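Local coordinates for NADB-Rossmann Superfamily protein (Streptococcus agalactiae, PDB 3LEC) that is of uncharacterised function but binds zinc and probably acts as a tRNA (adenine(22)-N1)-methyltransferase with a Rossmann-like fold, at residues D31-Y34 against L35-L39; N64-H68 against G69-K73. All blocks are in the same frame, centred on the assembly; numbering follows the deposited sequence.

Contact 1 of 2, residues D31-Y34 against L35-L39; sequences DHAY and LPIFL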
ATOM      1  N   ASP A  31       3.567  10.915   3.288  1.00 21.03           N
ATOM      2  CA  ASP A  31       3.677  11.144   4.719  1.00 21.38           C
ATOM      3  C   ASP A  31       4.870  12.090   4.940  1.00 19.83           C
ATOM      4  O   ASP A  31       6.015  11.652   5.058  1.00 18.51           O
ATOM      5  CB  ASP A  31       3.859   9.796   5.441  1.00 21.18           C
ATOM      6  CG  ASP A  31       4.024   9.938   6.946  1.00 26.22           C
ATOM      7  OD1 ASP A  31       3.925  11.064   7.467  1.00 30.29           O
ATOM      8  OD2 ASP A  31       4.260   8.908   7.612  1.00 29.49           O
ATOM      9  N   HIS A  32       4.580  13.397   4.953  1.00 18.31           N
ATOM     10  CA  HIS A  32       5.571  14.428   5.243  1.00 18.49           C
ATOM     11  C   HIS A  32       6.758  14.414   4.253  1.00 17.44           C
ATOM     12  O   HIS A  32       7.798  14.998   4.525  1.00 16.45           O
ATOM     13  CB  HIS A  32       6.097  14.310   6.684  1.00 19.78           C
ATOM     14  CG  HIS A  32       5.081  14.625   7.739  1.00 22.21           C
ATOM     15  ND1 HIS A  32       4.234  13.672   8.266  1.00 28.07           N
ATOM     16  CD2 HIS A  32       4.786  15.784   8.377  1.00 24.96           C
ATOM     17  CE1 HIS A  32       3.454  14.235   9.176  1.00 27.13           C
ATOM     18  NE2 HIS A  32       3.764  15.515   9.257  1.00 27.17           N
ATOM     19  N   ALA A  33       6.562  13.765   3.104  1.00 17.75           N
ATOM     20  CA  ALA A  33       7.606  13.535   2.086  1.00 17.72           C
ATOM     21  C   ALA A  33       8.813  12.743   2.589  1.00 18.59           C
ATOM     22  O   ALA A  33       9.889  12.785   1.986  1.00 18.04           O
ATOM     23  CB  ALA A  33       8.051  14.837   1.451  1.00 18.56           C
ATOM     24  N   TYR A  34       8.647  12.012   3.691  1.00 18.30           N
ATOM     25  CA  TYR A  34       9.771  11.249   4.219  1.00 18.28           C
ATOM     26  C   TYR A  34      10.365  10.255   3.230  1.00 18.01           C
ATOM     27  O   TYR A  34      11.588  10.220   2.998  1.00 18.74           O
ATOM     28  CB  TYR A  34       9.374  10.512   5.484  1.00 17.26           C
ATOM     29  CG  TYR A  34       9.022  11.408   6.657  1.00 17.72           C
ATOM     30  CD1 TYR A  34       9.717  12.597   6.923  1.00 18.45           C
ATOM     31  CD2 TYR A  34       8.010  11.028   7.523  1.00 19.40           C
ATOM     32  CE1 TYR A  34       9.364  13.402   8.051  1.00 19.06           C
ATOM     33  CE2 TYR A  34       7.660  11.795   8.612  1.00 18.44           C
ATOM     34  CZ  TYR A  34       8.329  12.968   8.887  1.00 19.91           C
ATOM     35  OH  TYR A  34       7.922  13.660  10.025  1.00 18.71           O
ATOM     36  N   LEU A  35       9.492   9.443   2.664  1.00 18.55           N
ATOM     37  CA  LEU A  35       9.890   8.425   1.715  1.00 18.56           C
ATOM     38  C   LEU A  35      10.582   9.034   0.467  1.00 18.47           C
ATOM     39  O   LEU A  35      11.695   8.630   0.135  1.00 18.70           O
ATOM     40  CB  LEU A  35       8.687   7.547   1.371  1.00 18.61           C
ATOM     41  CG  LEU A  35       8.899   6.548   0.232  1.00 19.11           C
ATOM     42  CD1 LEU A  35       9.980   5.560   0.605  1.00 17.25           C
ATOM     43  CD2 LEU A  35       7.586   5.852  -0.139  1.00 21.29           C
ATOM     44  N   PRO A  36       9.969  10.036  -0.195  1.00 18.01           N
ATOM     45  CA  PRO A  36      10.748  10.663  -1.271  1.00 17.91           C
ATOM     46  C   PRO A  36      12.106  11.257  -0.810  1.00 17.46           C
ATOM     47  O   PRO A  36      13.107  11.121  -1.525  1.00 17.50           O
ATOM     48  CB  PRO A  36       9.816  11.774  -1.805  1.00 18.33           C
ATOM     49  CG  PRO A  36       8.476  11.407  -1.401  1.00 18.82           C
ATOM     50  CD  PRO A  36       8.582  10.533  -0.153  1.00 18.65           C
ATOM     51  N   ILE A  37      12.172  11.872   0.380  1.00 17.34           N
ATOM     52  CA  ILE A  37      13.448  12.420   0.869  1.00 16.90           C
ATOM     53  C   ILE A  37      14.490  11.318   1.069  1.00 17.47           C
ATOM     54  O   ILE A  37      15.646  11.485   0.707  1.00 18.05           O
ATOM     55  CB  ILE A  37      13.278  13.280   2.175  1.00 17.50           C
ATOM     56  CG1 ILE A  37      12.564  14.597   1.837  1.00 16.93           C
ATOM     57  CG2 ILE A  37      14.627  13.574   2.852  1.00 16.63           C
ATOM     58  CD1 ILE A  37      11.872  15.236   3.021  1.00 17.08           C
ATOM     59  N   PHE A  38      14.080  10.205   1.653  1.00 17.39           N
ATOM     60  CA  PHE A  38      14.996   9.100   1.855  1.00 17.61           C
ATOM     61  C   PHE A  38      15.587   8.668   0.515  1.00 17.34           C
ATOM     62  O   PHE A  38      16.809   8.557   0.366  1.00 18.38           O
ATOM     63  CB  PHE A  38      14.308   7.897   2.499  1.00 17.94           C
ATOM     64  CG  PHE A  38      15.216   6.708   2.587  1.00 19.74           C
ATOM     65  CD1 PHE A  38      16.319   6.728   3.450  1.00 22.46           C
ATOM     66  CD2 PHE A  38      15.036   5.616   1.739  1.00 19.21           C
ATOM     67  CE1 PHE A  38      17.215   5.649   3.506  1.00 22.67           C
ATOM     68  CE2 PHE A  38      15.908   4.506   1.796  1.00 21.27           C
ATOM     69  CZ  PHE A  38      16.997   4.523   2.669  1.00 22.35           C
ATOM     70  N   LEU A  39      14.707   8.470  -0.460  1.00 18.30           N
ATOM     71  CA  LEU A  39      15.098   7.868  -1.732  1.00 19.35           C
ATOM     72  C   LEU A  39      15.991   8.818  -2.506  1.00 20.35           C
ATOM     73  O   LEU A  39      16.949   8.365  -3.141  1.00 21.31           O
ATOM     74  CB  LEU A  39      13.867   7.499  -2.552  1.00 18.48           C
ATOM     75  CG  LEU A  39      13.082   6.326  -1.961  1.00 19.55           C
ATOM     76  CD1 LEU A  39      11.840   6.084  -2.803  1.00 18.84           C
ATOM     77  CD2 LEU A  39      13.986   5.052  -1.858  1.00 17.59           C
TER
HETATM   78  O   HOH W   1       6.779   9.490   3.343  1.00 21.33           O
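A33 is the N-cap of helix 34-41, and its carbonyl O meets P36 and I37 where the type I' turn D31-Y34 runs into the first helical turn. This is the junction that follows strand 23-28 in a Rossmann-like fold; in class I methyltransferases the corresponding loop borders the cofactor pocket, so a similar place is probable here. H32 and Y34 pack on each other within the turn. H32 ND1 donates to D31 OD1 at 2.7 Å, almost straight at 171° and in the imidazole plane, which fixes the ring's rotation. The Y34 hydroxyl lies above one face of that imidazole, offset toward its rim, while H32 CB in turn sits over a face of the Y34 ring.

L35 comes first in the helix segment. Its amide donates to water 1, 2.8 Å from L35 N, and the same water donates to D31 O, so the turn and the start of the helix are tied through solvent. The L35 side chain heads instead for V15 and A16 of helix 10-16. P36 has no N-H to offer, which costs little in the first turn, where an amide has no helical carbonyl behind it; its ring lays CD against A33 O at 3.4 Å. At I37 the regular helical bonding starts, with I37 N 2.9 Å from A33 O. CG1 of I37 stays beside its own backbone N (chi1 -71°), bringing CG1 and CD1 back against A33 O, and CD1 stops 4.2 Å from A33 CB. The F38 ring leaves toward L8 and Q13, but its backbone continues the series: F38 N donates to Y34 O at 2.8 Å, nearly in line with the carbonyl bond.

Contact 2 of 2, residues N64-H68 against G69-K73; sequences NVSEH and GLTSK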
ATOM      1  N   ASN A  64       9.786  20.324   4.527  1.00 20.05           N
ATOM      2  CA  ASN A  64      10.722  19.221   4.753  1.00 20.16           C
ATOM      3  C   ASN A  64      11.659  19.049   3.577  1.00 19.68           C
ATOM      4  O   ASN A  64      12.858  18.886   3.762  1.00 19.32           O
ATOM      5  CB  ASN A  64       9.982  17.906   5.071  1.00 19.93           C
ATOM      6  CG  ASN A  64       9.374  17.897   6.474  1.00 21.35           C
ATOM      7  OD1 ASN A  64       9.629  18.796   7.298  1.00 21.09           O
ATOM      8  ND2 ASN A  64       8.593  16.859   6.764  1.00 20.10           N
ATOM      9  N   VAL A  65      11.116  19.081   2.357  1.00 20.59           N
ATOM     10  CA  VAL A  65      11.947  18.943   1.157  1.00 19.22           C
ATOM     11  C   VAL A  65      13.006  20.056   1.119  1.00 21.14           C
ATOM     12  O   VAL A  65      14.189  19.816   0.809  1.00 20.82           O
ATOM     13  CB  VAL A  65      11.091  18.922  -0.139  1.00 18.91           C
ATOM     14  CG1 VAL A  65      11.981  19.052  -1.373  1.00 17.96           C
ATOM     15  CG2 VAL A  65      10.278  17.623  -0.217  1.00 17.92           C
ATOM     16  N   SER A  66      12.572  21.255   1.478  1.00 21.35           N
ATOM     17  CA  SER A  66      13.432  22.443   1.431  1.00 22.77           C
ATOM     18  C   SER A  66      14.589  22.339   2.435  1.00 22.51           C
ATOM     19  O   SER A  66      15.760  22.552   2.086  1.00 22.32           O
ATOM     20  CB  SER A  66      12.597  23.697   1.683  1.00 22.36           C
ATOM     21  OG  SER A  66      13.448  24.827   1.669  1.00 26.66           O
ATOM     22  N   GLU A  67      14.246  21.972   3.669  1.00 22.54           N
ATOM     23  CA  GLU A  67      15.203  21.823   4.769  1.00 22.98           C
ATOM     24  C   GLU A  67      16.250  20.761   4.450  1.00 22.67           C
ATOM     25  O   GLU A  67      17.447  20.905   4.795  1.00 22.22           O
ATOM     26  CB  GLU A  67      14.447  21.475   6.071  1.00 23.57           C
ATOM     27  CG  GLU A  67      15.242  21.716   7.386  1.00 27.68           C
ATOM     28  CD  GLU A  67      15.279  23.182   7.812  1.00 31.31           C
ATOM     29  OE1 GLU A  67      15.819  23.481   8.902  1.00 35.14           O
ATOM     30  OE2 GLU A  67      14.769  24.041   7.065  1.00 35.04           O
ATOM     31  N   HIS A  68      15.804  19.710   3.758  1.00 21.28           N
ATOM     32  CA  HIS A  68      16.671  18.619   3.380  1.00 21.34           C
ATOM     33  C   HIS A  68      17.471  18.907   2.111  1.00 21.86           C
ATOM     34  O   HIS A  68      18.319  18.094   1.689  1.00 21.29           O
ATOM     35  CB  HIS A  68      15.866  17.337   3.264  1.00 21.57           C
ATOM     36  CG  HIS A  68      15.631  16.670   4.572  1.00 20.56           C
ATOM     37  ND1 HIS A  68      16.417  15.635   5.016  1.00 20.91           N
ATOM     38  CD2 HIS A  68      14.714  16.892   5.545  1.00 19.17           C
ATOM     39  CE1 HIS A  68      15.981  15.227   6.196  1.00 18.33           C
ATOM     40  NE2 HIS A  68      14.957  15.980   6.545  1.00 17.43           N
ATOM     41  N   GLY A  69      17.223  20.087   1.535  1.00 22.19           N
ATOM     42  CA  GLY A  69      17.996  20.562   0.390  1.00 22.77           C
ATOM     43  C   GLY A  69      17.709  19.760  -0.863  1.00 22.42           C
ATOM     44  O   GLY A  69      18.618  19.464  -1.629  1.00 23.60           O
ATOM     45  N   LEU A  70      16.445  19.419  -1.084  1.00 22.48           N
ATOM     46  CA  LEU A  70      16.070  18.559  -2.213  1.00 22.37           C
ATOM     47  C   LEU A  70      15.035  19.155  -3.161  1.00 22.97           C
ATOM     48  O   LEU A  70      14.400  18.421  -3.944  1.00 22.93           O
ATOM     49  CB  LEU A  70      15.593  17.195  -1.695  1.00 22.56           C
ATOM     50  CG  LEU A  70      16.719  16.306  -1.174  1.00 21.79           C
ATOM     51  CD1 LEU A  70      16.114  15.164  -0.324  1.00 21.23           C
ATOM     52  CD2 LEU A  70      17.577  15.788  -2.330  1.00 25.03           C
ATOM     53  N   THR A  71      14.847  20.471  -3.093  1.00 23.51           N
ATOM     54  CA  THR A  71      13.819  21.135  -3.909  1.00 24.64           C
ATOM     55  C   THR A  71      13.987  20.919  -5.408  1.00 24.56           C
ATOM     56  O   THR A  71      12.989  20.898  -6.126  1.00 25.17           O
ATOM     57  CB  THR A  71      13.753  22.633  -3.661  1.00 24.84           C
ATOM     58  OG1 THR A  71      14.959  23.232  -4.143  1.00 28.00           O
ATOM     59  CG2 THR A  71      13.543  22.925  -2.160  1.00 23.90           C
ATOM     60  N   SER A  72      15.233  20.757  -5.871  1.00 24.57           N
ATOM     61  CA  SER A  72      15.523  20.505  -7.290  0.50 24.41           C
ATOM     62  C   SER A  72      15.143  19.094  -7.719  1.00 24.39           C
ATOM     63  O   SER A  72      14.923  18.831  -8.914  1.00 24.50           O
ATOM     64  CB  SER A  72      17.009  20.735  -7.600  0.50 24.56           C
ATOM     65  OG  SER A  72      17.363  22.103  -7.513  0.50 25.40           O
ATOM     66  N   LYS A  73      15.075  18.182  -6.752  1.00 23.44           N
ATOM     67  CA  LYS A  73      14.842  16.776  -7.066  1.00 23.55           C
ATOM     68  C   LYS A  73      13.479  16.253  -6.633  1.00 22.65           C
ATOM     69  O   LYS A  73      13.078  15.162  -7.029  1.00 22.31           O
ATOM     70  CB  LYS A  73      15.966  15.919  -6.491  1.00 24.16           C
ATOM     71  CG  LYS A  73      17.340  16.224  -7.138  1.00 27.78           C
ATOM     72  CD  LYS A  73      18.448  15.529  -6.370  1.00 34.34           C
ATOM     73  CE  LYS A  73      19.772  15.536  -7.131  1.00 36.59           C
ATOM     74  NZ  LYS A  73      20.826  14.925  -6.271  1.00 39.08           N
TER
HETATM   75  O   HOH W   2      16.513  22.740  -1.144  1.00 38.62           O
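V65 and L70 meet twice where helix 55-67 ends, once through the backbone and once through side chains. Two backbone hydrogen bonds close the helix. The longer loop runs from L70 N to V65 O, 3.0 Å apart and fairly straight at 162°. Inside it G69 N reaches S66 O at 2.9 Å, approaching from well above the carbonyl plane rather than on a lone pair. G69 sits between with a phi of 70°, a backbone shape that glycine adopts easily and that turns the chain off the helix axis.

The apolar contacts sit around these bonds. V65 CG1, anti to its own amide nitrogen, lies 3.5 Å from L70 C, and it also comes 4.1 Å from L70 CB. On the exposed side T71 turns its methyl to the helix, with CG2 3.6 Å from S66 CA. L70 CD1 approaches H68 CB at 4.2 Å.

Water adds little: water 2 bridges S66 O and T71 N, but both bonds are weak. Beyond it, K73 N bonds to L70 O in a further turn just before strand 74-78. The paired bonds from G69 and L70 with positive phi at G69 make a Schellman motif, a common C-terminal helix cap, here with the usual apolar contact between V65 and L70.

In the fold
The two contacts cap opposite kinds of helix end: contact 1 starts helix 34-41, contact 2 finishes helix 55-67, and they touch directly, their centres about 10 Å apart. Contact 1 is the more buried, with L35, P36 and L39 resting on strand 23-28 or helix 10-16; in contact 2 V65 and L70 are buried while S66, G69 and T71 lie at the surface. Each has two backbone bonds across it, but in contact 1 a water also takes the amide of L35, while in contact 2 the turn rests on a glycine with positive phi and its water is held weakly. Between them, N64 ND2 probably donates a hydrogen bond to H32 O, and I37 CG2 packs against the H68 ring.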